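Diol-dehydratase (Roseburia inulinivorans, PDB 5I2A) dehydrates 1,2-propanediol without vitamin B12, as a glycyl radical enzyme of the pyruvate formate lyase-like family. Local coordinates at residues R187-M190 with E191-H194; F271-Q274 with V275-E279; G424-M427 with D428-R431; T168-Y171 with E172-L175. All coordinates share one frame; numbering follows the deposited sequence.

Interaction 1: residues R187-M190 with E191-H194; sequences RKEM and ENCH
Asn192 N reaches back to Glu189 O at 2.9 Å, the shortest sound polar bond of this chain end. The same oxygen lies 3.6 Å from Cys193 SG. One residue on, Cys193 N bonds to Met190 O at 3.0 Å. Glu191 N has only weak bonds, to Arg187 O and to Lys188 O (3.3 Å), which mark the change from i to i-4 bonding to tighter i to i-3 bonding as helix 171-190 runs out.

The side chains follow this turn. With its CG anti to the backbone N (chi1 -180°) and its chain bent at the next torsion, Glu189 crosses Asn192 at about a right angle. Its OE1 takes a weak bond from Asn192 ND2 at 3.4 Å, the carboxylate and amide planes standing 71° apart, while OE2 forms a salt bridge with Lys203. Lys188, bent at chi2 and chi4, curls toward the Glu191 carboxylate. This pair is of opposite charge, but the modelled approach of Lys188 NZ to Glu191 OE2 is too short to be trusted in detail. The Met190 side chain packs against Leu207, Glu208 and Leu211 of helix 200-233, and Cys193 touches Lys203. From Met190 to Cys193 the backbone forms a type I beta turn, which closes helix 171-190 at the protein surface and leads into the loop before helix 200-233.

Interaction 2: residues F271-Q274 with V275-E279; sequences FIQQ and VLQIE
Gln277 NE2 donates to Gln273 O at 3.0 Å, almost straight (N-H...O 174°), and the acceptor lies in the plane of the Gln277 amide, though the nitrogen stands above the Gln273 carbonyl plane. The side chain, extended beyond CG, thus bonds to the carbonyl four residues back, while the Gln277 backbone N goes to Gln274 O at 2.9 Å. Gln345 OE1 accepts from NE2 of both Gln277 and Gln273, whose amide planes are 83° apart; Gln273 OE1 accepts from Tyr171 OH. A leucine in place of Gln277 would probably leave Gln273 O without this donor and Gln345 with one bond fewer.

Regular i to i-4 bonds run from Val275 N to Phe271 O (2.9 Å) and from Leu276 N to Ile272 O (3.2 Å). Farther out, Ile272 CG2 meets Leu276 CD1 at 3.9 Å, and Ile278 CD1 lies 4.1 Å from Gln274 NE2, which itself donates to Thr78 OG1. Phe57 and Val217 pack on Val275, bringing in helices 49-63 and 200-233. The whole is a buried helix end, roughly the last two turns of helix 262-279 in the pyruvate formate lyase-like part of the chain.

Interaction 3: residues G424-M427 with D428-R431; sequences GATM and DEAR
Thr426 and Glu429 exchange two bonds at this helix start. Glu429 N donates to Thr426 OG1 at 3.1 Å, and Thr426 N donates to Glu429 OE1, also at 3.1 Å and nearly straight (167°). Thr426 OG1 can face the helix because chi1 (70°) sets it between the backbone N and the carbonyl carbon. Glu429, extended beyond CG, crosses the threonine obliquely and is met by Thr426 N on the anti side of OE1, 34° out of the carboxylate plane. OE1 also accepts from Tyr548 OH, while OE2 pairs with Lys446. A glutamine in its place would probably weaken the hold on Lys446, which would lose its charged mate. The tightly packed part is the buried alanine pair: Ala425 CB and Ala430 CB meet at 4.3 Å, and around Ala430 lie Ile417, Leu420 and Val421 of helix 413-422, which Gly424 ends in a Schellman motif.

The other side is looser and more exposed. Met427, bent at chi2 and chi3, lays its CG over the rim of one face of the Arg431 guanidinium, 4.1 Å above the plane, with Arg431 NH1 bonded to Val354 O. Asp428 meets Thr426 OG1 through CB alone, at 4.0 Å. The chemistry is that of a capping box: hydroxyl and carboxylate each take a backbone N-H at the start of helix 427-431, and the carboxylate's charge would be partly balanced by Lys446.

Interaction 4: residues T168-Y171 with E172-L175; sequences TVQY and ETVL
Gln170 stands at the N-cap of helix 171-190 and at the centre of an inverse gamma turn, and its side chain crosses that of Thr173 at a slant. CB lies 3.3 Å from Thr173 OG1 and also borders the Glu172 carboxylate. CG, turned away from the carbonyl carbon and beside the backbone N (chi1 -70°), packs against Glu172 OE2 at 3.6 Å, the amide and carboxylate planes being 34° apart. CD again has Thr173 OG1 as its neighbour. At the tip, OE1 accepts the hydroxyl hydrogen of Thr173 OG1 at 2.7 Å, the oxygen approaching at a C=O...O angle of 124° and tilted somewhat out of the amide plane. NE2, the other branch, bonds to Asp532 OD1 and Gly445 O, so both ends of the amide are used and its rotation is fixed within the buried interior.

The backbone is less firmly joined here. Thr173 N and Val174 N both make weak bonds to Gln170 O, and the first sound i to i-4 bond is Leu175 N to Tyr171 O at 3.0 Å. Val169 CG1 rests 3.9 Å above the plane of the Tyr171 ring, over its centre, and Val174 packs on Ser268 of helix 262-279.

Glu172 folds back toward the preceding loop because its CG sits between the backbone N and the carbonyl carbon and its chain bends again at chi2. A water spans the remaining distance, donating to Glu172 OE1 at 2.7 Å and to Val169 O at 3.1 Å.

Along the chain the order is interaction 4, interaction 1, interaction 2, interaction 3, all within the pyruvate formate lyase-like part of the chain. Interactions 4 and 1 lie at the start and end of helix 171-190, their centres about 22 Å apart, so this one helix leads from the buried interior to the surface. Interaction 2, on helix 262-279, is the close neighbour of interaction 4, with centres about 12 Å apart: Ile272 CG1 packs on Val174 CG1 at 3.9 Å, and Leu276 on Val169. Interaction 3 stands apart, its nearest atoms about 10 Å from interaction 4. The four are therefore helix starts and ends, two of them joined in one buried core.

Interaction 1: residues R187-M190 with E191-H194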
loop_
_atom_site.group_PDB
_atom_site.type_symbol
_atom_site.label_atom_id
_atom_site.label_comp_id
_atom_site.label_asym_id
_atom_site.label_seq_id
_atom_site.Cartn_x
_atom_site.Cartn_y
_atom_site.Cartn_z
ATOM N N ARG A 187 11.664 16.293 -13.528
ATOM C CA ARG A 187 11.685 17.576 -12.842
ATOM C C ARG A 187 10.589 18.496 -13.359
ATOM O O ARG A 187 9.980 19.226 -12.590
ATOM C CB ARG A 187 13.063 18.229 -12.974
ATOM C CG ARG A 187 14.124 17.432 -12.240
ATOM C CD ARG A 187 15.354 18.234 -11.883
ATOM N NE ARG A 187 16.230 17.474 -10.993
ATOM C CZ ARG A 187 17.268 16.755 -11.407
ATOM N NH1 ARG A 187 17.560 16.707 -12.702
ATOM N NH2 ARG A 187 18.018 16.097 -10.534
ATOM N N LYS A 188 10.308 18.436 -14.652
ATOM C CA LYS A 188 9.221 19.225 -15.197
ATOM C C LYS A 188 7.863 18.757 -14.644
ATOM O O LYS A 188 6.990 19.580 -14.370
ATOM C CB LYS A 188 9.204 19.185 -16.714
ATOM C CG LYS A 188 8.354 20.298 -17.310
ATOM C CD LYS A 188 9.236 21.445 -17.811
ATOM C CE LYS A 188 8.503 22.788 -17.830
ATOM N NZ LYS A 188 8.675 23.568 -16.570
ATOM N N GLU A 189 7.683 17.451 -14.462
ATOM C CA GLU A 189 6.423 16.964 -13.890
ATOM C C GLU A 189 6.310 17.358 -12.410
ATOM O O GLU A 189 5.224 17.663 -11.921
ATOM C CB GLU A 189 6.298 15.450 -14.045
ATOM C CG GLU A 189 5.011 14.891 -13.477
ATOM C CD GLU A 189 3.784 15.415 -14.207
ATOM O OE1 GLU A 189 3.882 15.680 -15.422
ATOM O OE2 GLU A 189 2.732 15.568 -13.565
ATOM N N MET A 190 7.441 17.367 -11.708
ATOM C CA MET A 190 7.467 17.801 -10.312
ATOM C C MET A 190 6.880 19.203 -10.123
ATOM O O MET A 190 6.245 19.490 -9.103
ATOM C CB MET A 190 8.892 17.770 -9.784
ATOM C CG MET A 190 9.404 16.375 -9.490
ATOM S SD MET A 190 11.091 16.461 -8.870
ATOM C CE MET A 190 11.296 14.797 -8.226
ATOM N N GLU A 191 7.084 20.061 -11.121
ATOM C CA GLU A 191 6.570 21.426 -11.092
ATOM C C GLU A 191 5.047 21.490 -11.111
ATOM O O GLU A 191 4.470 22.475 -10.669
ATOM C CB GLU A 191 7.138 22.233 -12.265
ATOM C CG GLU A 191 8.586 22.619 -12.057
ATOM C CD GLU A 191 9.258 23.162 -13.315
ATOM O OE1 GLU A 191 10.500 23.061 -13.408
ATOM O OE2 GLU A 191 8.558 23.685 -14.205
ATOM N N ASN A 192 4.398 20.445 -11.619
ATOM C CA ASN A 192 2.944 20.376 -11.585
ATOM C C ASN A 192 2.384 19.952 -10.215
ATOM O O ASN A 192 1.177 19.978 -10.011
ATOM C CB ASN A 192 2.421 19.407 -12.649
ATOM C CG ASN A 192 2.723 19.861 -14.064
ATOM O OD1 ASN A 192 2.758 21.055 -14.357
ATOM N ND2 ASN A 192 2.937 18.899 -14.958
ATOM N N CYS A 193 3.255 19.540 -9.297
ATOM C CA CYS A 193 2.818 19.075 -7.978
ATOM C C CYS A 193 2.919 20.181 -6.928
ATOM O O CYS A 193 3.944 20.854 -6.827
ATOM C CB CYS A 193 3.652 17.870 -7.527
ATOM S SG CYS A 193 3.776 16.566 -8.761
ATOM N N HIS A 194 1.857 20.366 -6.149
ATOM C CA HIS A 194 1.858 21.370 -5.085
ATOM C C HIS A 194 1.732 20.703 -3.725
ATOM O O HIS A 194 1.047 19.697 -3.597
ATOM C CB HIS A 194 0.727 22.380 -5.301
ATOM C CG HIS A 194 0.805 23.077 -6.620
ATOM N ND1 HIS A 194 1.741 24.050 -6.892
ATOM C CD2 HIS A 194 0.102 22.903 -7.761
ATOM C CE1 HIS A 194 1.596 24.464 -8.136
ATOM N NE2 HIS A 194 0.603 23.787 -8.684
#

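Interaction 2: residues F271-Q274 with V275-E279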
loop_
_atom_site.group_PDB
_atom_site.type_symbol
_atom_site.label_atom_id
_atom_site.label_comp_id
_atom_site.label_asym_id
_atom_site.label_seq_id
_atom_site.Cartn_x
_atom_site.Cartn_y
_atom_site.Cartn_z
ATOM N N PHE A 271 23.477 -0.881 -21.881
ATOM C CA PHE A 271 23.371 -0.527 -20.461
ATOM C C PHE A 271 21.908 -0.589 -19.984
ATOM O O PHE A 271 21.631 -1.084 -18.902
ATOM C CB PHE A 271 23.971 0.863 -20.204
ATOM C CG PHE A 271 25.471 0.849 -19.960
ATOM C CD1 PHE A 271 26.061 -0.155 -19.207
ATOM C CD2 PHE A 271 26.285 1.836 -20.495
ATOM C CE1 PHE A 271 27.435 -0.168 -18.978
ATOM C CE2 PHE A 271 27.661 1.833 -20.272
ATOM C CZ PHE A 271 28.238 0.837 -19.519
ATOM N N ILE A 272 20.979 -0.120 -20.805
ATOM C CA ILE A 272 19.574 -0.172 -20.426
ATOM C C ILE A 272 19.110 -1.632 -20.357
ATOM O O ILE A 272 18.505 -2.038 -19.365
ATOM C CB ILE A 272 18.681 0.626 -21.392
ATOM C CG1 ILE A 272 19.072 2.106 -21.375
ATOM C CG2 ILE A 272 17.229 0.464 -21.006
ATOM C CD1 ILE A 272 19.065 2.742 -19.958
ATOM N N GLN A 273 19.430 -2.413 -21.388
ATOM C CA GLN A 273 19.098 -3.842 -21.424
ATOM C C GLN A 273 19.621 -4.567 -20.190
ATOM O O GLN A 273 18.941 -5.420 -19.624
ATOM C CB GLN A 273 19.673 -4.510 -22.676
ATOM C CG GLN A 273 19.255 -5.971 -22.861
ATOM C CD GLN A 273 17.778 -6.126 -23.242
ATOM O OE1 GLN A 273 17.111 -5.156 -23.609
ATOM N NE2 GLN A 273 17.272 -7.357 -23.159
ATOM N N GLN A 274 20.841 -4.232 -19.794
ATOM C CA GLN A 274 21.480 -4.886 -18.670
ATOM C C GLN A 274 20.893 -4.462 -17.318
ATOM O O GLN A 274 20.509 -5.316 -16.519
ATOM C CB GLN A 274 22.989 -4.616 -18.677
ATOM C CG GLN A 274 23.727 -5.379 -17.580
ATOM C CD GLN A 274 25.104 -4.794 -17.266
ATOM O OE1 GLN A 274 25.509 -3.786 -17.844
ATOM N NE2 GLN A 274 25.820 -5.428 -16.351
ATOM N N VAL A 275 20.818 -3.157 -17.055
ATOM C CA VAL A 275 20.474 -2.733 -15.697
ATOM C C VAL A 275 19.008 -3.017 -15.358
ATOM O O VAL A 275 18.685 -3.215 -14.196
ATOM C CB VAL A 275 20.767 -1.233 -15.441
ATOM C CG1 VAL A 275 22.259 -0.949 -15.595
ATOM C CG2 VAL A 275 19.900 -0.328 -16.332
ATOM N N LEU A 276 18.135 -3.057 -16.366
ATOM C CA LEU A 276 16.749 -3.458 -16.151
ATOM C C LEU A 276 16.712 -4.823 -15.472
ATOM O O LEU A 276 15.849 -5.078 -14.645
ATOM C CB LEU A 276 15.964 -3.493 -17.466
ATOM C CG LEU A 276 15.553 -2.132 -18.039
ATOM C CD1 LEU A 276 15.005 -2.305 -19.437
ATOM C CD2 LEU A 276 14.523 -1.428 -17.138
ATOM N N GLN A 277 17.674 -5.679 -15.811
ATOM C CA GLN A 277 17.698 -7.052 -15.307
ATOM C C GLN A 277 18.561 -7.204 -14.050
ATOM O O GLN A 277 18.654 -8.284 -13.467
ATOM C CB GLN A 277 18.149 -7.998 -16.428
ATOM C CG GLN A 277 17.119 -7.955 -17.576
ATOM C CD GLN A 277 17.448 -8.842 -18.732
ATOM O OE1 GLN A 277 17.144 -10.028 -18.716
ATOM N NE2 GLN A 277 18.049 -8.265 -19.768
ATOM N N ILE A 278 19.165 -6.101 -13.637
ATOM C CA ILE A 278 19.723 -5.974 -12.301
ATOM C C ILE A 278 18.630 -5.448 -11.352
ATOM O O ILE A 278 18.480 -5.941 -10.246
ATOM C CB ILE A 278 20.948 -5.029 -12.295
ATOM C CG1 ILE A 278 22.121 -5.669 -13.049
ATOM C CG2 ILE A 278 21.365 -4.662 -10.873
ATOM C CD1 ILE A 278 23.330 -4.738 -13.172
ATOM N N GLU A 279 17.865 -4.460 -11.809
ATOM C CA GLU A 279 16.788 -3.883 -11.008
ATOM C C GLU A 279 15.782 -4.950 -10.611
ATOM O O GLU A 279 15.343 -4.994 -9.474
ATOM C CB GLU A 279 16.058 -2.747 -11.752
ATOM C CG GLU A 279 15.039 -2.044 -10.840
ATOM C CD GLU A 279 14.198 -0.975 -11.534
ATOM O OE1 GLU A 279 13.901 -1.120 -12.742
ATOM O OE2 GLU A 279 13.852 0.016 -10.847
#

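Interaction 3: residues G424-M427 with D428-R431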
loop_
_atom_site.group_PDB
_atom_site.type_symbol
_atom_site.label_atom_id
_atom_site.label_comp_id
_atom_site.label_asym_id
_atom_site.label_seq_id
_atom_site.Cartn_x
_atom_site.Cartn_y
_atom_site.Cartn_z
ATOM N N GLY A 424 -7.579 -2.292 -27.370
ATOM C CA GLY A 424 -7.594 -0.903 -26.954
ATOM C C GLY A 424 -6.519 0.022 -27.489
ATOM O O GLY A 424 -6.555 1.219 -27.218
ATOM N N ALA A 425 -5.553 -0.514 -28.227
ATOM C CA ALA A 425 -4.515 0.332 -28.827
ATOM C C ALA A 425 -5.085 1.196 -29.955
ATOM O O ALA A 425 -6.055 0.803 -30.589
ATOM C CB ALA A 425 -3.378 -0.517 -29.365
ATOM N N THR A 426 -4.470 2.347 -30.220
ATOM C CA THR A 426 -4.749 3.053 -31.469
ATOM C C THR A 426 -4.081 2.317 -32.629
ATOM O O THR A 426 -3.149 1.531 -32.438
ATOM C CB THR A 426 -4.247 4.527 -31.475
ATOM O OG1 THR A 426 -2.823 4.548 -31.516
ATOM C CG2 THR A 426 -4.735 5.303 -30.240
ATOM N N MET A 427 -4.554 2.595 -33.833
ATOM C CA MET A 427 -3.936 2.053 -35.024
ATOM C C MET A 427 -2.451 2.435 -35.134
ATOM O O MET A 427 -1.624 1.595 -35.466
ATOM C CB MET A 427 -4.688 2.519 -36.274
ATOM C CG MET A 427 -4.162 1.866 -37.535
ATOM S SD MET A 427 -4.666 0.141 -37.618
ATOM C CE MET A 427 -6.438 0.356 -37.712
ATOM N N ASP A 428 -2.110 3.695 -34.861
ATOM C CA ASP A 428 -0.712 4.120 -34.945
ATOM C C ASP A 428 0.155 3.330 -33.949
ATOM O O ASP A 428 1.307 3.024 -34.224
ATOM C CB ASP A 428 -0.548 5.615 -34.644
ATOM C CG ASP A 428 -1.047 6.527 -35.774
ATOM O OD1 ASP A 428 -1.454 6.033 -36.833
ATOM O OD2 ASP A 428 -1.001 7.755 -35.587
ATOM N N GLU A 429 -0.393 3.062 -32.773
ATOM C CA GLU A 429 0.355 2.344 -31.745
ATOM C C GLU A 429 0.535 0.896 -32.174
ATOM O O GLU A 429 1.628 0.362 -32.123
ATOM C CB GLU A 429 -0.363 2.432 -30.394
ATOM C CG GLU A 429 -0.235 3.799 -29.744
ATOM C CD GLU A 429 -1.172 3.985 -28.557
ATOM O OE1 GLU A 429 -2.154 3.222 -28.427
ATOM O OE2 GLU A 429 -0.924 4.903 -27.762
ATOM N N ALA A 430 -0.556 0.289 -32.619
ATOM C CA ALA A 430 -0.575 -1.116 -32.971
ATOM C C ALA A 430 0.396 -1.381 -34.112
ATOM O O ALA A 430 1.074 -2.406 -34.128
ATOM C CB ALA A 430 -1.998 -1.554 -33.355
ATOM N N ARG A 431 0.477 -0.437 -35.047
ATOM C CA ARG A 431 1.386 -0.562 -36.178
ATOM C C ARG A 431 2.836 -0.593 -35.756
ATOM O O ARG A 431 3.689 -1.084 -36.492
ATOM C CB ARG A 431 1.182 0.587 -37.171
ATOM C CG ARG A 431 0.267 0.213 -38.303
ATOM C CD ARG A 431 0.102 1.340 -39.309
ATOM N NE ARG A 431 -1.018 1.077 -40.202
ATOM C CZ ARG A 431 -1.555 1.986 -41.005
ATOM N NH1 ARG A 431 -1.069 3.222 -41.028
ATOM N NH2 ARG A 431 -2.566 1.658 -41.798
#

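Interaction 4: residues T168-Y171 with E172-L175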
loop_
_atom_site.group_PDB
_atom_site.type_symbol
_atom_site.label_atom_id
_atom_site.label_comp_id
_atom_site.label_asym_id
_atom_site.label_seq_id
_atom_site.Cartn_x
_atom_site.Cartn_y
_atom_site.Cartn_z
ATOM N N THR A 168 8.864 -4.149 -23.364
ATOM C CA THR A 168 9.752 -3.379 -24.213
ATOM C C THR A 168 9.660 -1.919 -23.801
ATOM O O THR A 168 8.675 -1.227 -24.050
ATOM C CB THR A 168 9.400 -3.493 -25.694
ATOM O OG1 THR A 168 9.580 -4.839 -26.116
ATOM C CG2 THR A 168 10.283 -2.553 -26.520
ATOM N N VAL A 169 10.733 -1.469 -23.200
ATOM C CA VAL A 169 10.825 -0.172 -22.598
ATOM C C VAL A 169 11.146 0.855 -23.717
ATOM O O VAL A 169 11.390 0.466 -24.868
ATOM C CB VAL A 169 11.910 -0.269 -21.503
ATOM C CG1 VAL A 169 13.302 0.167 -21.992
ATOM C CG2 VAL A 169 11.465 0.241 -20.199
ATOM N N GLN A 170 11.124 2.147 -23.407
ATOM C CA GLN A 170 11.434 3.168 -24.407
ATOM C C GLN A 170 12.949 3.323 -24.629
ATOM O O GLN A 170 13.541 4.313 -24.207
ATOM C CB GLN A 170 10.837 4.526 -23.999
ATOM C CG GLN A 170 9.309 4.634 -24.073
ATOM C CD GLN A 170 8.762 5.861 -23.324
ATOM O OE1 GLN A 170 9.470 6.852 -23.123
ATOM N NE2 GLN A 170 7.499 5.786 -22.898
ATOM N N TYR A 171 13.577 2.348 -25.281
ATOM C CA TYR A 171 14.999 2.471 -25.599
ATOM C C TYR A 171 15.246 3.753 -26.395
ATOM O O TYR A 171 16.246 4.432 -26.196
ATOM C CB TYR A 171 15.499 1.267 -26.395
ATOM C CG TYR A 171 15.338 -0.064 -25.695
ATOM C CD1 TYR A 171 16.286 -0.516 -24.800
ATOM C CD2 TYR A 171 14.241 -0.867 -25.951
ATOM C CE1 TYR A 171 16.140 -1.740 -24.162
ATOM C CE2 TYR A 171 14.078 -2.088 -25.324
ATOM C CZ TYR A 171 15.036 -2.523 -24.433
ATOM O OH TYR A 171 14.889 -3.741 -23.815
ATOM N N GLU A 172 14.312 4.082 -27.279
ATOM C CA GLU A 172 14.469 5.230 -28.159
ATOM C C GLU A 172 14.457 6.554 -27.382
ATOM O O GLU A 172 15.060 7.537 -27.819
ATOM C CB GLU A 172 13.382 5.234 -29.231
ATOM C CG GLU A 172 11.980 5.476 -28.698
ATOM C CD GLU A 172 11.320 4.225 -28.103
ATOM O OE1 GLU A 172 11.894 3.109 -28.177
ATOM O OE2 GLU A 172 10.215 4.376 -27.545
ATOM N N THR A 173 13.774 6.586 -26.238
ATOM C CA THR A 173 13.791 7.787 -25.421
ATOM C C THR A 173 15.191 8.002 -24.849
ATOM O O THR A 173 15.717 9.110 -24.881
ATOM C CB THR A 173 12.767 7.727 -24.275
ATOM O OG1 THR A 173 11.445 7.701 -24.826
ATOM C CG2 THR A 173 12.916 8.946 -23.387
ATOM N N VAL A 174 15.795 6.936 -24.342
ATOM C CA VAL A 174 17.133 7.027 -23.769
ATOM C C VAL A 174 18.160 7.453 -24.836
ATOM O O VAL A 174 19.029 8.275 -24.581
ATOM C CB VAL A 174 17.559 5.683 -23.129
ATOM C CG1 VAL A 174 18.986 5.760 -22.601
ATOM C CG2 VAL A 174 16.585 5.289 -22.000
ATOM N N LEU A 175 18.040 6.887 -26.029
ATOM C CA LEU A 175 18.924 7.240 -27.134
ATOM C C LEU A 175 18.792 8.715 -27.523
ATOM O O LEU A 175 19.792 9.381 -27.727
ATOM C CB LEU A 175 18.640 6.354 -28.353
ATOM C CG LEU A 175 18.932 4.867 -28.187
ATOM C CD1 LEU A 175 18.545 4.088 -29.427
ATOM C CD2 LEU A 175 20.388 4.669 -27.903
HETATM O O HOH W 1 11.051 0.540 -27.953
#